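Local coordinates for protein (alpha-2u-globulin) (Rattus norvegicus, PDB 2A2U) that probably binds small lipophilic ligands inside a lipocalin beta barrel, and is known to form a complex with a hyaline droplet inducer, at residues K33-W38 / H63-E68; F39-A44 / K143-D148; G55-F60 / V101-G106; Y119-L124 / M136-R141. One frame throughout, in Å; residues are numbered along the deposited sequence.

Contact 1 (K33-W38 / H63-E68); sequences KLNGDW and HIDVLE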
# COMPACT_ATOMS: atom_id res chain seq x y z
N LYS A 33 -7.76 -22.56 -8.29
CA LYS A 33 -8.24 -22.75 -9.65
C LYS A 33 -8.82 -21.50 -10.31
O LYS A 33 -9.19 -21.54 -11.48
CB LYS A 33 -9.28 -23.85 -9.68
CG LYS A 33 -8.73 -25.21 -9.38
CD LYS A 33 -9.85 -26.20 -9.33
CE LYS A 33 -9.33 -27.59 -9.08
NZ LYS A 33 -10.47 -28.54 -8.89
N LEU A 34 -8.92 -20.42 -9.55
CA LEU A 34 -9.45 -19.16 -10.08
C LEU A 34 -8.36 -18.38 -10.82
O LEU A 34 -8.64 -17.38 -11.46
CB LEU A 34 -10.01 -18.31 -8.94
CG LEU A 34 -11.22 -18.89 -8.20
CD1 LEU A 34 -11.55 -18.00 -7.03
CD2 LEU A 34 -12.40 -18.97 -9.15
N ASN A 35 -7.13 -18.87 -10.73
CA ASN A 35 -6.00 -18.23 -11.38
C ASN A 35 -6.23 -18.18 -12.89
O ASN A 35 -6.75 -19.13 -13.46
CB ASN A 35 -4.72 -19.02 -11.11
CG ASN A 35 -3.62 -18.16 -10.52
OD1 ASN A 35 -2.77 -18.65 -9.77
ND2 ASN A 35 -3.62 -16.88 -10.85
N GLY A 36 -5.88 -17.07 -13.51
CA GLY A 36 -6.04 -16.98 -14.95
C GLY A 36 -6.80 -15.78 -15.45
O GLY A 36 -7.11 -14.87 -14.69
N ASP A 37 -7.10 -15.78 -16.73
CA ASP A 37 -7.81 -14.69 -17.36
C ASP A 37 -9.31 -14.77 -17.18
O ASP A 37 -9.89 -15.85 -17.26
CB ASP A 37 -7.48 -14.63 -18.83
CG ASP A 37 -6.03 -14.34 -19.08
OD1 ASP A 37 -5.57 -13.24 -18.70
OD2 ASP A 37 -5.33 -15.20 -19.63
N TRP A 38 -9.92 -13.62 -16.92
CA TRP A 38 -11.36 -13.52 -16.74
C TRP A 38 -11.84 -12.28 -17.44
O TRP A 38 -11.07 -11.36 -17.65
CB TRP A 38 -11.71 -13.43 -15.26
CG TRP A 38 -11.40 -14.67 -14.50
CD1 TRP A 38 -10.24 -14.96 -13.84
CD2 TRP A 38 -12.26 -15.79 -14.32
NE1 TRP A 38 -10.34 -16.19 -13.25
CE2 TRP A 38 -11.57 -16.73 -13.52
CE3 TRP A 38 -13.57 -16.10 -14.74
CZ2 TRP A 38 -12.13 -17.97 -13.14
CZ3 TRP A 38 -14.13 -17.33 -14.36
CH2 TRP A 38 -13.41 -18.25 -13.57
N HIS A 63 -7.53 -10.36 -15.54
CA HIS A 63 -6.83 -11.51 -15.00
C HIS A 63 -6.90 -11.52 -13.48
O HIS A 63 -6.97 -10.47 -12.86
CB HIS A 63 -5.36 -11.44 -15.45
CG HIS A 63 -4.54 -12.62 -15.07
ND1 HIS A 63 -4.37 -13.71 -15.91
CD2 HIS A 63 -3.82 -12.90 -13.96
CE1 HIS A 63 -3.58 -14.59 -15.32
NE2 HIS A 63 -3.24 -14.13 -14.14
N ILE A 64 -6.91 -12.71 -12.90
CA ILE A 64 -6.93 -12.88 -11.45
C ILE A 64 -5.72 -13.72 -11.07
O ILE A 64 -5.50 -14.79 -11.64
CB ILE A 64 -8.20 -13.62 -10.97
CG1 ILE A 64 -9.42 -12.71 -11.11
CG2 ILE A 64 -8.04 -14.06 -9.52
CD1 ILE A 64 -10.71 -13.33 -10.61
N ASP A 65 -4.91 -13.21 -10.15
CA ASP A 65 -3.72 -13.91 -9.67
C ASP A 65 -3.97 -14.42 -8.26
O ASP A 65 -4.55 -13.72 -7.44
CB ASP A 65 -2.51 -12.98 -9.65
CG ASP A 65 -1.98 -12.70 -11.01
OD1 ASP A 65 -1.60 -13.66 -11.70
OD2 ASP A 65 -1.92 -11.52 -11.40
N VAL A 66 -3.57 -15.64 -7.99
CA VAL A 66 -3.76 -16.18 -6.66
C VAL A 66 -2.42 -16.08 -5.92
O VAL A 66 -1.46 -16.74 -6.28
CB VAL A 66 -4.31 -17.62 -6.75
CG1 VAL A 66 -4.45 -18.22 -5.38
CG2 VAL A 66 -5.68 -17.60 -7.42
N LEU A 67 -2.36 -15.19 -4.93
CA LEU A 67 -1.15 -14.93 -4.16
C LEU A 67 -1.24 -15.47 -2.73
O LEU A 67 -2.17 -16.20 -2.41
CB LEU A 67 -0.91 -13.42 -4.11
CG LEU A 67 -1.15 -12.68 -5.43
CD1 LEU A 67 -1.21 -11.19 -5.19
CD2 LEU A 67 -0.06 -13.02 -6.44
N GLU A 68 -0.27 -15.12 -1.89
CA GLU A 68 -0.28 -15.58 -0.50
C GLU A 68 -1.31 -14.86 0.36
O GLU A 68 -1.19 -13.65 0.62
CB GLU A 68 1.08 -15.40 0.15
CG GLU A 68 2.10 -16.35 -0.37
CD GLU A 68 1.81 -17.80 -0.08
OE1 GLU A 68 1.07 -18.10 0.88
OE2 GLU A 68 2.33 -18.66 -0.82
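Segments 33-38 and 63-68 run antiparallel, with Gly36 and Ile64 as a hydrogen-bonded pair and Asp37 and His63 as the next, non-hydrogen-bonded pair. The bond from Ile64 N to Gly36 O is short, 2.8 Å, and nearly straight at 171°. Ile64 O is gripped twice, by Gly36 N at 3.0 Å and by Asn35 ND2 at 2.9 Å. The amide of Asn35 uses a lone pair of this carbonyl, and its OD1 rests against Val66 CB. His63 has CG anti to the backbone N (chi1 -175°), which lays one ring face over Gly36 O. Its ND1 then donates in the ring plane to Asp37 OD1 at 3.1 Å, meeting the carboxylate from above its plane. NE2 makes a weak bond to Asp65 OD1, whose stronger partner is Lys74 of the second subunit. An alanine here would take away the ring and its bond to Asp37, and would probably leave the Asp37 carboxylate less fixed. Beyond the pair, Trp38 takes Ile64 CD1 over the face of its five-membered ring, 4.0 Å from the centroid. Trp38 NE1 donates to Leu34 O at 2.7 Å, tying the indole to the 3-10 turn. Arg141, just past strand 131-140, donates through NH2 to Asn35 O. A 3-10 turn leading into Gly-X-Trp, with an arginine packed on the tryptophan, is the lipocalin signature at the closed end of the barrel.

Contact 2 (F39-A44 / K143-D148); sequences FSIVVA and KDLSSD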
# COMPACT_ATOMS: atom_id res chain seq x y z
N PHE A 39 -13.12 -12.26 -17.82
CA PHE A 39 -13.70 -11.12 -18.51
C PHE A 39 -14.95 -10.70 -17.78
O PHE A 39 -15.62 -11.54 -17.18
CB PHE A 39 -14.10 -11.50 -19.93
CG PHE A 39 -12.95 -11.85 -20.81
CD1 PHE A 39 -12.45 -13.14 -20.84
CD2 PHE A 39 -12.37 -10.89 -21.62
CE1 PHE A 39 -11.38 -13.46 -21.66
CE2 PHE A 39 -11.31 -11.20 -22.44
CZ PHE A 39 -10.81 -12.49 -22.46
N SER A 40 -15.27 -9.41 -17.84
CA SER A 40 -16.47 -8.88 -17.20
C SER A 40 -17.65 -9.13 -18.11
O SER A 40 -17.66 -8.67 -19.25
CB SER A 40 -16.31 -7.39 -16.92
OG SER A 40 -15.44 -7.19 -15.83
N ILE A 41 -18.64 -9.86 -17.61
CA ILE A 41 -19.82 -10.19 -18.40
C ILE A 41 -21.06 -9.39 -17.97
O ILE A 41 -21.66 -8.69 -18.79
CB ILE A 41 -20.11 -11.70 -18.34
CG1 ILE A 41 -18.83 -12.51 -18.59
CG2 ILE A 41 -21.18 -12.07 -19.36
CD1 ILE A 41 -18.09 -12.19 -19.88
N VAL A 42 -21.44 -9.48 -16.70
CA VAL A 42 -22.61 -8.77 -16.19
C VAL A 42 -22.32 -8.22 -14.79
O VAL A 42 -21.75 -8.91 -13.95
CB VAL A 42 -23.84 -9.72 -16.08
CG1 VAL A 42 -25.03 -8.98 -15.55
CG2 VAL A 42 -24.16 -10.32 -17.43
N VAL A 43 -22.68 -6.95 -14.58
CA VAL A 43 -22.51 -6.30 -13.28
C VAL A 43 -23.89 -5.83 -12.84
O VAL A 43 -24.69 -5.40 -13.66
CB VAL A 43 -21.56 -5.07 -13.34
CG1 VAL A 43 -20.18 -5.50 -13.77
CG2 VAL A 43 -22.10 -4.02 -14.28
N ALA A 44 -24.17 -5.90 -11.55
CA ALA A 44 -25.47 -5.48 -11.05
C ALA A 44 -25.34 -4.85 -9.68
O ALA A 44 -24.67 -5.38 -8.80
CB ALA A 44 -26.39 -6.67 -10.97
N LYS A 143 -15.06 -14.15 -23.54
CA LYS A 143 -15.60 -12.81 -23.73
C LYS A 143 -17.10 -12.70 -23.48
O LYS A 143 -17.61 -11.63 -23.21
CB LYS A 143 -15.25 -12.27 -25.12
CG LYS A 143 -13.92 -11.52 -25.15
CD LYS A 143 -13.55 -11.12 -26.57
CE LYS A 143 -12.26 -10.31 -26.60
NZ LYS A 143 -11.70 -10.19 -27.98
N ASP A 144 -17.80 -13.83 -23.57
CA ASP A 144 -19.23 -13.85 -23.31
C ASP A 144 -19.60 -15.21 -22.73
O ASP A 144 -18.80 -16.15 -22.77
CB ASP A 144 -20.04 -13.55 -24.57
CG ASP A 144 -21.50 -13.20 -24.27
OD1 ASP A 144 -21.84 -12.96 -23.10
OD2 ASP A 144 -22.32 -13.15 -25.21
N LEU A 145 -20.77 -15.31 -22.13
CA LEU A 145 -21.20 -16.55 -21.54
C LEU A 145 -22.58 -16.98 -21.96
O LEU A 145 -23.36 -16.19 -22.50
CB LEU A 145 -21.16 -16.46 -20.01
CG LEU A 145 -19.83 -16.47 -19.29
CD1 LEU A 145 -20.08 -16.08 -17.86
CD2 LEU A 145 -19.18 -17.85 -19.37
N SER A 146 -22.88 -18.23 -21.63
CA SER A 146 -24.15 -18.88 -21.90
C SER A 146 -25.32 -18.05 -21.37
O SER A 146 -25.24 -17.45 -20.30
CB SER A 146 -24.11 -20.26 -21.23
OG SER A 146 -25.38 -20.87 -21.13
N SER A 147 -26.39 -18.00 -22.15
CA SER A 147 -27.59 -17.26 -21.78
C SER A 147 -28.15 -17.85 -20.50
O SER A 147 -28.86 -17.18 -19.75
CB SER A 147 -28.63 -17.38 -22.89
OG SER A 147 -29.14 -16.10 -23.23
N ASP A 148 -27.83 -19.12 -20.26
CA ASP A 148 -28.26 -19.84 -19.07
C ASP A 148 -27.51 -19.33 -17.85
O ASP A 148 -28.10 -19.12 -16.79
CB ASP A 148 -27.98 -21.33 -19.22
CG ASP A 148 -28.56 -21.91 -20.49
OD1 ASP A 148 -29.60 -21.40 -20.97
OD2 ASP A 148 -27.98 -22.88 -21.01
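The two segments share no hydrogen bond, so the contact is made by side-chain packing. One part is CH-pi. Lys143 CG sits over one face of the Phe39 ring, 4.1 Å from the centroid and displaced toward the rim. The lysine chain is extended beyond CG and crosses the phenyl group obliquely. The apolar part is Ile41 CG1 on Leu145 CD1, 3.9 Å apart, the two side chains crossing at about a right angle. Ile41 also makes van der Waals contacts with oxygens: CD1 with Lys143 O, 3.4 Å away, and CG2 with Asp144 OD1. Polar bonds order the 143-148 segment from within. Asp144 OD1 takes a weak bond from Leu145 N and a salt bridge from Lys150. Ser146 is an N-cap: its OG accepts from Asp148 N at 3.1 Å, at the start of helix 147-158. Arg175 NH1 bridges the two backbones, donating to both Lys143 O and Ser40 O. On the strand, Ile41 and Val42 form a classic beta bulge opposite Leu138 of strand 131-140. Leu145 also packs on Leu138, while Val42 and Ala44 reach Phe153 and Cys157 of helix 147-158, which lies against the barrel here.

Contact 3 (G55-F60 / V101-G106); sequences GSMRVF and VEYDGG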
# COMPACT_ATOMS: atom_id res chain seq x y z
N GLY A 55 -18.76 5.09 -13.75
CA GLY A 55 -18.93 4.57 -12.41
C GLY A 55 -17.68 3.82 -11.99
O GLY A 55 -17.09 3.10 -12.80
N SER A 56 -17.26 4.00 -10.74
CA SER A 56 -16.06 3.34 -10.24
C SER A 56 -16.14 1.83 -10.24
O SER A 56 -15.12 1.16 -10.36
CB SER A 56 -15.76 3.82 -8.82
OG SER A 56 -16.72 3.32 -7.90
N MET A 57 -17.34 1.28 -10.08
CA MET A 57 -17.51 -0.16 -10.05
C MET A 57 -17.68 -0.82 -11.43
O MET A 57 -17.68 -2.05 -11.54
CB MET A 57 -18.66 -0.54 -9.11
CG MET A 57 -18.45 -0.11 -7.66
SD MET A 57 -16.91 -0.70 -6.93
CE MET A 57 -16.66 0.61 -5.66
N ARG A 58 -17.83 -0.00 -12.47
CA ARG A 58 -17.94 -0.55 -13.83
C ARG A 58 -16.53 -0.90 -14.29
O ARG A 58 -15.91 -0.17 -15.06
CB ARG A 58 -18.57 0.46 -14.80
CG ARG A 58 -18.65 -0.06 -16.23
CD ARG A 58 -19.14 0.98 -17.22
NE ARG A 58 -20.58 0.91 -17.45
CZ ARG A 58 -21.13 0.57 -18.61
NH1 ARG A 58 -20.37 0.28 -19.66
NH2 ARG A 58 -22.45 0.52 -18.73
N VAL A 59 -16.01 -2.01 -13.77
CA VAL A 59 -14.66 -2.45 -14.11
C VAL A 59 -14.66 -3.60 -15.10
O VAL A 59 -15.53 -4.47 -15.07
CB VAL A 59 -13.84 -2.85 -12.84
CG1 VAL A 59 -13.94 -1.76 -11.79
CG2 VAL A 59 -14.31 -4.19 -12.29
N PHE A 60 -13.68 -3.58 -15.99
CA PHE A 60 -13.53 -4.59 -17.01
C PHE A 60 -12.36 -5.50 -16.64
O PHE A 60 -11.20 -5.22 -16.93
CB PHE A 60 -13.29 -3.90 -18.36
CG PHE A 60 -14.31 -2.85 -18.68
CD1 PHE A 60 -15.67 -3.13 -18.59
CD2 PHE A 60 -13.92 -1.57 -19.06
CE1 PHE A 60 -16.63 -2.17 -18.88
CE2 PHE A 60 -14.88 -0.60 -19.36
CZ PHE A 60 -16.23 -0.90 -19.26
N VAL A 101 -10.69 -5.30 0.25
CA VAL A 101 -9.93 -4.53 -0.72
C VAL A 101 -10.38 -3.08 -0.59
O VAL A 101 -11.57 -2.79 -0.42
CB VAL A 101 -10.12 -5.07 -2.18
CG1 VAL A 101 -11.57 -4.93 -2.65
CG2 VAL A 101 -9.19 -4.36 -3.13
N GLU A 102 -9.40 -2.18 -0.55
CA GLU A 102 -9.69 -0.77 -0.43
C GLU A 102 -9.81 -0.22 -1.84
O GLU A 102 -8.86 -0.25 -2.61
CB GLU A 102 -8.59 -0.05 0.34
CG GLU A 102 -8.92 1.40 0.73
CD GLU A 102 -10.03 1.51 1.78
OE1 GLU A 102 -10.35 0.51 2.45
OE2 GLU A 102 -10.57 2.62 1.95
N TYR A 103 -11.01 0.21 -2.20
CA TYR A 103 -11.26 0.77 -3.53
C TYR A 103 -12.55 1.55 -3.50
O TYR A 103 -13.62 0.96 -3.45
CB TYR A 103 -11.36 -0.35 -4.58
CG TYR A 103 -11.68 0.19 -5.96
CD1 TYR A 103 -10.71 0.87 -6.70
CD2 TYR A 103 -12.95 0.04 -6.52
CE1 TYR A 103 -10.99 1.39 -7.97
CE2 TYR A 103 -13.24 0.56 -7.79
CZ TYR A 103 -12.26 1.23 -8.50
OH TYR A 103 -12.53 1.75 -9.75
N ASP A 104 -12.45 2.87 -3.53
CA ASP A 104 -13.64 3.72 -3.49
C ASP A 104 -14.39 3.39 -2.21
O ASP A 104 -15.62 3.26 -2.22
CB ASP A 104 -14.50 3.44 -4.72
CG ASP A 104 -15.58 4.47 -4.91
OD1 ASP A 104 -15.26 5.66 -4.98
OD2 ASP A 104 -16.75 4.08 -5.01
N GLY A 105 -13.63 3.19 -1.14
CA GLY A 105 -14.18 2.84 0.16
C GLY A 105 -13.64 1.50 0.64
O GLY A 105 -12.66 0.99 0.10
N GLY A 106 -14.25 0.96 1.68
CA GLY A 106 -13.83 -0.32 2.22
C GLY A 106 -14.74 -1.37 1.64
O GLY A 106 -15.95 -1.27 1.78
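Tyr103 reaches across with its hydroxyl and donates to Ser56 O at 2.7 Å. The bond lies in the carbonyl plane, on a lone pair, and Ser56 O sits at the ring edge. Beside it, Ser56 OG gives a weak bond to Asp104 OD2 at 3.0 Å. The serine hydroxyl stands between the backbone N and the carbonyl carbon (chi1 70°), the position from which it meets the carboxylate. Met57 completes the first shell. Its chain bends at chi2 (-54°), which brings SD to the edge of the Tyr103 ring, 5.1 Å from the centroid, as a Met-aromatic contact. Its CE then touches Asp104 OD2 at 3.5 Å. This is the open end of the lipocalin barrel, where the long loop after strand 36-44 meets the turn joining strands 99-102 and 106-114. A phenylalanine at Tyr103 would lack the hydroxyl, and would probably loosen the hold of this turn on the Ser56 carbonyl. The loop side is shaped by a type I turn from Gly55 to Arg58, closed by Arg58 N to Gly55 O at 3.2 Å. The other side is a tight turn, in which Tyr103 N bonds to Gly105 O at 2.9 Å. Asn107 ND2 bonds to Tyr103 O, and Asn126 ND2 to Asp104 O. The Asp104 carboxylate is probably held mainly by charge, with Lys128 on OD1 and Lys50 on OD2.

Contact 4 (Y119-L124 / M136-R141); sequences YVMFHL and MVLYGR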
# COMPACT_ATOMS: atom_id res chain seq x y z
N TYR A 119 -17.42 -19.68 -15.30
CA TYR A 119 -17.87 -18.49 -14.60
C TYR A 119 -17.46 -18.40 -13.13
O TYR A 119 -16.99 -19.36 -12.52
CB TYR A 119 -19.39 -18.38 -14.70
CG TYR A 119 -20.13 -19.45 -13.91
CD1 TYR A 119 -20.30 -20.73 -14.42
CD2 TYR A 119 -20.60 -19.18 -12.62
CE1 TYR A 119 -20.93 -21.72 -13.67
CE2 TYR A 119 -21.23 -20.16 -11.86
CZ TYR A 119 -21.38 -21.43 -12.38
OH TYR A 119 -21.97 -22.42 -11.62
N VAL A 120 -17.63 -17.19 -12.59
CA VAL A 120 -17.38 -16.90 -11.18
C VAL A 120 -18.23 -15.70 -10.83
O VAL A 120 -18.22 -14.69 -11.52
CB VAL A 120 -15.88 -16.65 -10.84
CG1 VAL A 120 -15.36 -15.38 -11.50
CG2 VAL A 120 -15.72 -16.58 -9.34
N MET A 121 -19.06 -15.87 -9.81
CA MET A 121 -19.94 -14.81 -9.35
C MET A 121 -19.43 -14.30 -8.01
O MET A 121 -19.22 -15.08 -7.07
CB MET A 121 -21.38 -15.35 -9.22
CG MET A 121 -21.85 -16.13 -10.43
SD MET A 121 -23.53 -16.72 -10.31
CE MET A 121 -23.86 -17.14 -12.00
N PHE A 122 -19.16 -13.01 -7.95
CA PHE A 122 -18.67 -12.39 -6.73
C PHE A 122 -19.79 -11.52 -6.17
O PHE A 122 -20.59 -10.98 -6.92
CB PHE A 122 -17.47 -11.49 -7.01
CG PHE A 122 -16.20 -12.22 -7.33
CD1 PHE A 122 -15.36 -12.65 -6.32
CD2 PHE A 122 -15.80 -12.39 -8.65
CE1 PHE A 122 -14.14 -13.23 -6.61
CE2 PHE A 122 -14.58 -12.98 -8.95
CZ PHE A 122 -13.75 -13.40 -7.93
N HIS A 123 -19.83 -11.40 -4.85
CA HIS A 123 -20.81 -10.56 -4.19
C HIS A 123 -20.01 -9.59 -3.31
O HIS A 123 -19.24 -10.02 -2.45
CB HIS A 123 -21.75 -11.38 -3.33
CG HIS A 123 -22.70 -10.55 -2.52
ND1 HIS A 123 -22.58 -10.39 -1.17
CD2 HIS A 123 -23.74 -9.77 -2.90
CE1 HIS A 123 -23.50 -9.55 -0.73
NE2 HIS A 123 -24.22 -9.16 -1.78
N LEU A 124 -20.20 -8.30 -3.53
CA LEU A 124 -19.46 -7.29 -2.80
C LEU A 124 -20.29 -6.23 -2.11
O LEU A 124 -21.28 -5.75 -2.67
CB LEU A 124 -18.46 -6.62 -3.75
CG LEU A 124 -17.78 -5.31 -3.33
CD1 LEU A 124 -16.44 -5.19 -4.00
CD2 LEU A 124 -18.63 -4.09 -3.67
N MET A 136 -22.81 -7.05 -7.44
CA MET A 136 -22.65 -8.44 -7.84
C MET A 136 -22.12 -8.51 -9.25
O MET A 136 -22.58 -7.79 -10.13
CB MET A 136 -23.96 -9.20 -7.70
CG MET A 136 -24.15 -9.71 -6.30
SD MET A 136 -25.63 -10.63 -6.07
CE MET A 136 -25.22 -12.14 -6.87
N VAL A 137 -21.11 -9.34 -9.46
CA VAL A 137 -20.53 -9.46 -10.79
C VAL A 137 -20.38 -10.90 -11.25
O VAL A 137 -20.20 -11.81 -10.43
CB VAL A 137 -19.15 -8.77 -10.88
CG1 VAL A 137 -19.30 -7.28 -10.77
CG2 VAL A 137 -18.26 -9.26 -9.78
N LEU A 138 -20.48 -11.07 -12.56
CA LEU A 138 -20.32 -12.37 -13.19
C LEU A 138 -19.13 -12.25 -14.13
O LEU A 138 -19.10 -11.35 -14.96
CB LEU A 138 -21.57 -12.75 -13.99
CG LEU A 138 -21.50 -14.00 -14.87
CD1 LEU A 138 -21.23 -15.21 -14.01
CD2 LEU A 138 -22.80 -14.18 -15.62
N TYR A 139 -18.13 -13.09 -13.92
CA TYR A 139 -16.94 -13.11 -14.77
C TYR A 139 -16.93 -14.42 -15.53
O TYR A 139 -17.32 -15.46 -15.00
CB TYR A 139 -15.66 -13.04 -13.94
CG TYR A 139 -15.44 -11.72 -13.27
CD1 TYR A 139 -15.87 -10.55 -13.87
CD2 TYR A 139 -14.81 -11.65 -12.04
CE1 TYR A 139 -15.68 -9.33 -13.26
CE2 TYR A 139 -14.61 -10.43 -11.41
CZ TYR A 139 -15.05 -9.28 -12.03
OH TYR A 139 -14.88 -8.06 -11.43
N GLY A 140 -16.47 -14.36 -16.77
CA GLY A 140 -16.40 -15.56 -17.58
C GLY A 140 -14.99 -15.70 -18.09
O GLY A 140 -14.30 -14.69 -18.20
N ARG A 141 -14.55 -16.92 -18.36
CA ARG A 141 -13.19 -17.13 -18.89
C ARG A 141 -13.17 -16.77 -20.37
O ARG A 141 -12.11 -16.65 -20.99
CB ARG A 141 -12.75 -18.57 -18.68
CG ARG A 141 -12.98 -19.06 -17.28
CD ARG A 141 -11.86 -19.95 -16.80
NE ARG A 141 -10.67 -19.19 -16.44
CZ ARG A 141 -9.93 -19.43 -15.36
NH1 ARG A 141 -10.25 -20.41 -14.52
NH2 ARG A 141 -8.84 -18.71 -15.14
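Strands 119-128 and 131-140 form a beta hairpin of the lipocalin barrel, and these segments lie in its arms, their axes 162° apart. Two hydrogen-bonded pairs, Val120 with Tyr139 and Phe122 with Val137, lock the register. Each pair has two bonds, the straightest from Tyr139 N to Val120 O, 2.9 Å at 170°. The tight part is the face with Val120, Phe122, Val137 and Tyr139, which also packs on strands 36-44 and 106-114. Val120 CG1 lies against Tyr139 CB at 3.4 Å, the two side chains pointing the same way. Phe122 CE2 meets Tyr139 CD2 at 3.4 Å. These rings touch rim to rim, with their planes 62° apart. Phe122 CB also rests on Val137 CG2. On the other face Leu138 CD1 wedges between Tyr119 CB and Met121 CG, 3.7 Å from each. Helix 147-158 covers this side through Tyr119 and Met121. The looser end is at Leu124, whose side chain does not touch the other segment. His123 beside it is partly exposed, and its imidazole reaches outside the pair: NE2 bonds to Gln134 OE1, and the ring meets His160. It is still touched at its edge by Met136, whose CG lies in the ring plane, 3.4 Å from His123 CD2.

Overall arrangement
From the N terminus, the 3-10 turn and strand 36-44 supply first segments to contact 1 and then contact 2. Contact 1 closes a short loop onto strand 60-67. Contact 3 starts within that loop and ends at the turn after strand 99-102, so contacts 1 and 3 cross. Contact 2 closes the longest loop, at the lead into helix 147-158. It crosses contact 1 and encloses contacts 3 and 4, which follow one another in series. Contact 4 closes the hairpin of strands 119-128 and 131-140. Its second strand pairs with strand 36-44, so contacts 2 and 4 adjoin. Arg141 ties contact 4 to contact 1, and Ser40 ties contact 2 to contact 3.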